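Local coordinates for protein neuraminidase (Influenza A virus, PDB 4FVK) that probably removes terminal sialic acids from glycoconjugates, as a neuraminidase-like six-bladed beta-propeller of a bat influenza virus, at residues A[314-319]-A[342-347]; A[225-230]-A[237-242]. All coordinates share one frame; numbering follows the deposited sequence.

Contact 1: A[314-319]-A[342-347]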
loop_
_atom_site.group_PDB
_atom_site.type_symbol
_atom_site.label_atom_id
_atom_site.label_comp_id
_atom_site.label_asym_id
_atom_site.label_seq_id
_atom_site.Cartn_x
_atom_site.Cartn_y
_atom_site.Cartn_z
ATOM N N GLU A 314 -9.052 -5.249 37.118
ATOM C CA GLU A 314 -10.300 -5.149 36.388
ATOM C C GLU A 314 -10.046 -4.309 35.133
ATOM O O GLU A 314 -10.228 -3.097 35.147
ATOM C CB GLU A 314 -11.362 -4.515 37.287
ATOM C CG GLU A 314 -12.794 -4.774 36.866
ATOM C CD GLU A 314 -13.793 -4.176 37.841
ATOM O OE1 GLU A 314 -14.513 -3.231 37.459
ATOM O OE2 GLU A 314 -13.851 -4.645 38.997
ATOM N N LEU A 315 -9.582 -4.954 34.061
ATOM C CA LEU A 315 -9.172 -4.238 32.845
ATOM C C LEU A 315 -10.358 -3.595 32.120
ATOM O O LEU A 315 -10.242 -2.497 31.592
ATOM C CB LEU A 315 -8.418 -5.161 31.889
ATOM C CG LEU A 315 -7.105 -5.752 32.405
ATOM C CD1 LEU A 315 -6.537 -6.711 31.371
ATOM C CD2 LEU A 315 -6.112 -4.672 32.730
ATOM N N PHE A 316 -11.487 -4.284 32.097
ATOM C CA PHE A 316 -12.732 -3.715 31.597
ATOM C C PHE A 316 -13.797 -3.938 32.653
ATOM O O PHE A 316 -13.851 -5.008 33.271
ATOM C CB PHE A 316 -13.173 -4.374 30.269
ATOM C CG PHE A 316 -12.260 -4.066 29.112
ATOM C CD1 PHE A 316 -12.467 -2.936 28.326
ATOM C CD2 PHE A 316 -11.182 -4.882 28.832
ATOM C CE1 PHE A 316 -11.617 -2.635 27.261
ATOM C CE2 PHE A 316 -10.333 -4.595 27.780
ATOM C CZ PHE A 316 -10.555 -3.459 26.985
ATOM N N SER A 317 -14.659 -2.946 32.848
ATOM C CA SER A 317 -15.745 -3.081 33.812
ATOM C C SER A 317 -17.108 -3.248 33.135
ATOM O O SER A 317 -17.783 -4.258 33.332
ATOM C CB SER A 317 -15.749 -1.892 34.782
ATOM O OG SER A 317 -16.721 -2.064 35.793
ATOM N N ASN A 318 -17.501 -2.272 32.321
ATOM C CA ASN A 318 -18.829 -2.279 31.707
ATOM C C ASN A 318 -18.886 -2.839 30.274
ATOM O O ASN A 318 -19.880 -3.456 29.883
ATOM C CB ASN A 318 -19.420 -0.867 31.714
ATOM C CG ASN A 318 -19.627 -0.327 33.118
ATOM O OD1 ASN A 318 -19.990 -1.067 34.039
ATOM N ND2 ASN A 318 -19.397 0.971 33.287
ATOM N N LYS A 319 -17.828 -2.618 29.501
ATOM C CA LYS A 319 -17.831 -2.998 28.089
ATOM C C LYS A 319 -18.074 -4.489 27.899
ATOM O O LYS A 319 -17.487 -5.311 28.589
ATOM C CB LYS A 319 -16.524 -2.590 27.405
ATOM C CG LYS A 319 -16.614 -2.497 25.883
ATOM C CD LYS A 319 -17.103 -1.120 25.422
ATOM C CE LYS A 319 -16.619 -0.792 23.999
ATOM N NZ LYS A 319 -17.723 -0.699 22.987
ATOM N N PHE A 342 -2.230 -11.618 25.226
ATOM C CA PHE A 342 -3.535 -12.162 24.861
ATOM C C PHE A 342 -4.329 -11.212 23.979
ATOM O O PHE A 342 -4.135 -9.998 24.006
ATOM C CB PHE A 342 -4.377 -12.611 26.085
ATOM C CG PHE A 342 -4.841 -11.495 27.019
ATOM C CD1 PHE A 342 -4.116 -11.185 28.164
ATOM C CD2 PHE A 342 -6.051 -10.848 26.814
ATOM C CE1 PHE A 342 -4.545 -10.169 29.067
ATOM C CE2 PHE A 342 -6.496 -9.849 27.686
ATOM C CZ PHE A 342 -5.738 -9.510 28.835
ATOM N N TRP A 343 -5.225 -11.776 23.192
ATOM C CA TRP A 343 -6.135 -10.967 22.406
ATOM C C TRP A 343 -7.494 -11.159 23.030
ATOM O O TRP A 343 -7.739 -12.162 23.670
ATOM C CB TRP A 343 -6.125 -11.379 20.910
ATOM C CG TRP A 343 -6.290 -12.829 20.688
ATOM C CD1 TRP A 343 -5.302 -13.740 20.400
ATOM C CD2 TRP A 343 -7.524 -13.565 20.711
ATOM N NE1 TRP A 343 -5.860 -15.010 20.253
ATOM C CE2 TRP A 343 -7.216 -14.918 20.436
ATOM C CE3 TRP A 343 -8.856 -13.208 20.923
ATOM C CZ2 TRP A 343 -8.187 -15.902 20.375
ATOM C CZ3 TRP A 343 -9.821 -14.189 20.882
ATOM C CH2 TRP A 343 -9.483 -15.527 20.615
ATOM N N LEU A 344 -8.378 -10.197 22.836
ATOM C CA LEU A 344 -9.655 -10.215 23.503
ATOM C C LEU A 344 -10.667 -9.528 22.602
ATOM O O LEU A 344 -10.402 -8.432 22.113
ATOM C CB LEU A 344 -9.537 -9.452 24.821
ATOM C CG LEU A 344 -10.840 -9.067 25.523
ATOM C CD1 LEU A 344 -11.572 -10.295 25.977
ATOM C CD2 LEU A 344 -10.583 -8.097 26.744
ATOM N N GLU A 345 -11.820 -10.147 22.386
ATOM C CA GLU A 345 -12.868 -9.464 21.640
ATOM C C GLU A 345 -13.594 -8.422 22.470
ATOM O O GLU A 345 -14.062 -8.695 23.578
ATOM C CB GLU A 345 -13.901 -10.420 21.104
ATOM C CG GLU A 345 -13.459 -11.303 19.963
ATOM C CD GLU A 345 -14.560 -12.275 19.598
ATOM O OE1 GLU A 345 -15.412 -12.519 20.480
ATOM O OE2 GLU A 345 -14.583 -12.799 18.462
ATOM N N ILE A 346 -13.712 -7.230 21.900
ATOM C CA ILE A 346 -14.515 -6.177 22.492
ATOM C C ILE A 346 -15.770 -6.067 21.646
ATOM O O ILE A 346 -15.705 -6.055 20.412
ATOM C CB ILE A 346 -13.751 -4.854 22.560
ATOM C CG1 ILE A 346 -12.860 -4.824 23.800
ATOM C CG2 ILE A 346 -14.708 -3.710 22.749
ATOM C CD1 ILE A 346 -11.609 -5.585 23.699
ATOM N N GLU A 347 -16.925 -6.027 22.285
ATOM C CA GLU A 347 -18.155 -6.062 21.504
ATOM C C GLU A 347 -18.825 -4.699 21.421
ATOM O O GLU A 347 -19.003 -4.019 22.422
ATOM C CB GLU A 347 -19.114 -7.129 22.023
ATOM C CG GLU A 347 -19.304 -8.268 21.041
ATOM C CD GLU A 347 -18.881 -9.601 21.608
ATOM O OE1 GLU A 347 -19.436 -9.996 22.655
ATOM O OE2 GLU A 347 -17.993 -10.249 21.009
#
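The ring of Phe-342 takes the methyl CD1 of Leu-315 at its edge, in the ring plane, with CZ 3.9 Å from CD1, while in the same chain the rings of Phe-362, nearly parallel at about 10°, Phe-273 and Trp-24 also meet it. The ring of Phe-316 is met obliquely by two methyls: CD2 of Leu-344, 3.7 Å from CE2, and CD1 of Ile-346, 4.1 Å from CZ. This is packing between neighbouring parts of the six-bladed beta-propeller: a classic beta bulge, in which Leu-315 and Phe-316 both face Phe-294, leans on strand 341-349 of the four-stranded sheet 23-26, 355-365, 341-349, 320-327. The bulge sends the two consecutive side chains toward the same strand, where Phe-342, Leu-344 and Ile-346 turn their apolar groups to meet them. Leu-344 slides past Phe-316 in the opposite direction, whereas Ile-346 stands roughly perpendicular to it. With CG set between its backbone N and carbonyl carbon (chi1 67°), Phe-342 directs CZ at Leu-315, which approaches from the opposite direction. At the other end the segment turns a corner and Lys-319 closes the row. Its chain bends at chi2 (87°), bringing both CG and CE against Ile-346, and its ammonium forms a salt bridge with Asp-348. Nearby, the carboxylate of Glu-347 forms a salt bridge with Arg-320. The aliphatic part of Lys-319 lies across Ile-346, Lys-319 CE being 3.7 Å from Ile-346 CG2.

Contact 2: A[225-230]-A[237-242]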
loop_
_atom_site.group_PDB
_atom_site.type_symbol
_atom_site.label_atom_id
_atom_site.label_comp_id
_atom_site.label_asym_id
_atom_site.label_seq_id
_atom_site.Cartn_x
_atom_site.Cartn_y
_atom_site.Cartn_z
ATOM N N ARG A 225 -12.447 -24.381 33.037
ATOM C CA ARG A 225 -11.807 -24.590 31.760
ATOM C C ARG A 225 -10.808 -25.706 31.924
ATOM O O ARG A 225 -9.975 -25.648 32.808
ATOM C CB ARG A 225 -11.048 -23.317 31.331
ATOM C CG ARG A 225 -11.945 -22.137 31.027
ATOM C CD ARG A 225 -11.176 -20.946 30.348
ATOM N NE ARG A 225 -12.120 -19.896 29.978
ATOM C CZ ARG A 225 -12.912 -19.965 28.917
ATOM N NH1 ARG A 225 -12.831 -21.010 28.089
ATOM N NH2 ARG A 225 -13.769 -18.975 28.668
ATOM N N PRO A 226 -10.883 -26.729 31.069
ATOM C CA PRO A 226 -9.867 -27.777 31.160
ATOM C C PRO A 226 -8.523 -27.330 30.599
ATOM O O PRO A 226 -8.472 -26.470 29.725
ATOM C CB PRO A 226 -10.466 -28.923 30.342
ATOM C CG PRO A 226 -11.520 -28.290 29.486
ATOM C CD PRO A 226 -12.057 -27.149 30.289
ATOM N N LEU A 227 -7.440 -27.889 31.126
ATOM C CA LEU A 227 -6.101 -27.502 30.722
ATOM C C LEU A 227 -5.353 -28.696 30.150
ATOM O O LEU A 227 -5.404 -29.790 30.706
ATOM C CB LEU A 227 -5.304 -26.954 31.905
ATOM C CG LEU A 227 -5.637 -25.604 32.561
ATOM C CD1 LEU A 227 -7.048 -25.526 33.042
ATOM C CD2 LEU A 227 -4.762 -25.423 33.766
ATOM N N LEU A 228 -4.631 -28.472 29.059
ATOM C CA LEU A 228 -3.814 -29.510 28.446
ATOM C C LEU A 228 -2.360 -29.070 28.498
ATOM O O LEU A 228 -2.057 -27.891 28.313
ATOM C CB LEU A 228 -4.247 -29.751 26.994
ATOM C CG LEU A 228 -3.373 -30.624 26.098
ATOM C CD1 LEU A 228 -3.422 -32.077 26.523
ATOM C CD2 LEU A 228 -3.788 -30.504 24.629
ATOM N N ARG A 229 -1.469 -30.015 28.781
ATOM C CA ARG A 229 -0.032 -29.762 28.780
ATOM C C ARG A 229 0.610 -30.923 28.056
ATOM O O ARG A 229 0.305 -32.066 28.363
ATOM C CB ARG A 229 0.515 -29.749 30.207
ATOM C CG ARG A 229 -0.180 -28.793 31.145
ATOM C CD ARG A 229 0.151 -29.132 32.588
ATOM N NE ARG A 229 -0.346 -28.110 33.500
ATOM C CZ ARG A 229 -0.523 -28.287 34.806
ATOM N NH1 ARG A 229 -0.251 -29.465 35.379
ATOM N NH2 ARG A 229 -0.991 -27.280 35.536
ATOM N N PHE A 230 1.495 -30.653 27.109
ATOM C CA PHE A 230 2.155 -31.746 26.420
ATOM C C PHE A 230 3.543 -31.420 25.925
ATOM O O PHE A 230 3.910 -30.250 25.801
ATOM C CB PHE A 230 1.278 -32.333 25.302
ATOM C CG PHE A 230 0.991 -31.399 24.145
ATOM C CD1 PHE A 230 1.827 -31.367 23.032
ATOM C CD2 PHE A 230 -0.163 -30.630 24.127
ATOM C CE1 PHE A 230 1.548 -30.536 21.941
ATOM C CE2 PHE A 230 -0.460 -29.802 23.034
ATOM C CZ PHE A 230 0.403 -29.747 21.946
ATOM N N GLN A 237 -0.898 -34.476 29.586
ATOM C CA GLN A 237 -1.814 -34.573 30.713
ATOM C C GLN A 237 -2.928 -33.531 30.548
ATOM O O GLN A 237 -2.704 -32.431 30.029
ATOM C CB GLN A 237 -1.069 -34.350 32.048
ATOM C CG GLN A 237 -0.153 -33.125 32.012
ATOM C CD GLN A 237 0.623 -32.861 33.315
ATOM O OE1 GLN A 237 0.144 -32.160 34.196
ATOM N NE2 GLN A 237 1.845 -33.382 33.402
ATOM N N ILE A 238 -4.127 -33.893 30.986
ATOM C CA ILE A 238 -5.253 -32.986 31.070
ATOM C C ILE A 238 -5.641 -32.813 32.531
ATOM O O ILE A 238 -5.974 -33.794 33.206
ATOM C CB ILE A 238 -6.463 -33.531 30.295
ATOM C CG1 ILE A 238 -6.205 -33.437 28.780
ATOM C CG2 ILE A 238 -7.720 -32.768 30.704
ATOM C CD1 ILE A 238 -7.199 -34.167 27.905
ATOM N N VAL A 239 -5.587 -31.579 33.029
ATOM C CA VAL A 239 -5.951 -31.306 34.416
ATOM C C VAL A 239 -7.035 -30.242 34.558
ATOM O O VAL A 239 -7.238 -29.398 33.675
ATOM C CB VAL A 239 -4.743 -30.882 35.282
ATOM C CG1 VAL A 239 -3.612 -31.900 35.172
ATOM C CG2 VAL A 239 -4.265 -29.473 34.909
ATOM N N GLU A 240 -7.709 -30.285 35.699
ATOM C CA GLU A 240 -8.793 -29.385 36.019
ATOM C C GLU A 240 -8.290 -28.335 37.002
ATOM O O GLU A 240 -7.535 -28.662 37.919
ATOM C CB GLU A 240 -9.928 -30.193 36.652
ATOM C CG GLU A 240 -11.172 -29.390 36.963
ATOM C CD GLU A 240 -12.057 -29.205 35.749
ATOM O OE1 GLU A 240 -11.695 -29.690 34.655
ATOM O OE2 GLU A 240 -13.127 -28.585 35.898
ATOM N N PRO A 241 -8.686 -27.060 36.814
ATOM C CA PRO A 241 -8.308 -26.045 37.810
ATOM C C PRO A 241 -8.881 -26.423 39.173
ATOM O O PRO A 241 -9.980 -26.978 39.221
ATOM C CB PRO A 241 -8.972 -24.759 37.293
ATOM C CG PRO A 241 -9.245 -25.011 35.846
ATOM C CD PRO A 241 -9.531 -26.501 35.751
ATOM N N CYS A 242 -8.155 -26.124 40.250
ATOM C CA CYS A 242 -8.523 -26.602 41.583
ATOM C C CYS A 242 -9.002 -25.488 42.519
ATOM O O CYS A 242 -9.214 -25.716 43.705
ATOM C CB CYS A 242 -7.375 -27.394 42.222
ATOM S SG CYS A 242 -6.990 -28.944 41.372
#
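NH1 of Arg-229 donates to OE1 of Gln-237 over 3.0 Å and also forms a salt bridge with Glu-304, while NE pairs with Asp-276. The amide oxygen lies at the guanidinium edge, near its plane, but the donor is tilted 31° from the amide carbonyl plane and the two flat groups stand 57° apart. Val-239 CG2 lies over one guanidinium face, 3.8 Å above its centre. Arg-229, extended from CG to NE, passes Gln-237 at a slant, Arg-229 CD 3.4 Å from Gln-237 OE1. Both side chains stand on the antiparallel hairpin 227-230/236-239, the outer pair of a propeller sheet. Leu-227 with Val-239 and Arg-229 with Gln-237 are hydrogen-bonded pairs, each joined by two backbone bonds, among them Val-239 N to Leu-227 O at 2.9 Å. The non-hydrogen-bonded pair between them puts Leu-228 CD1 3.8 Å from Ile-238 CG1, on the other face of the sheet. Beyond the end of strand 236-239, Pro-241 CG packs on Leu-227 CD1 at 3.6 Å. Two carboxylates and an amide oxygen round it, with a methyl over one face, fix the rotation of the guanidinium, and its positive charge is probably well compensated.

Contact 1 is buried and contact 2 only partly so, with Gln-237 exposed; their centres lie 24 Å apart and they do not touch. They use different elements: contact 2 pairs neighbouring strands of one sheet through a short hairpin, whereas contact 1 sets a bulged loop against strand 341-349, which belongs to a different sheet from that of contact 2. The chemistry follows. In 225-230/237-242 backbone hydrogen bonds fix the register, and one arginine adds charge near the surface; in 314-319/342-347 apolar side chains do most of the joining, with a charged lysine at one end. Metals lie at differing distances: Arg-225 is about 7 Å from calcium, Ile-346 about 11 Å from zinc, both measured from the side chain.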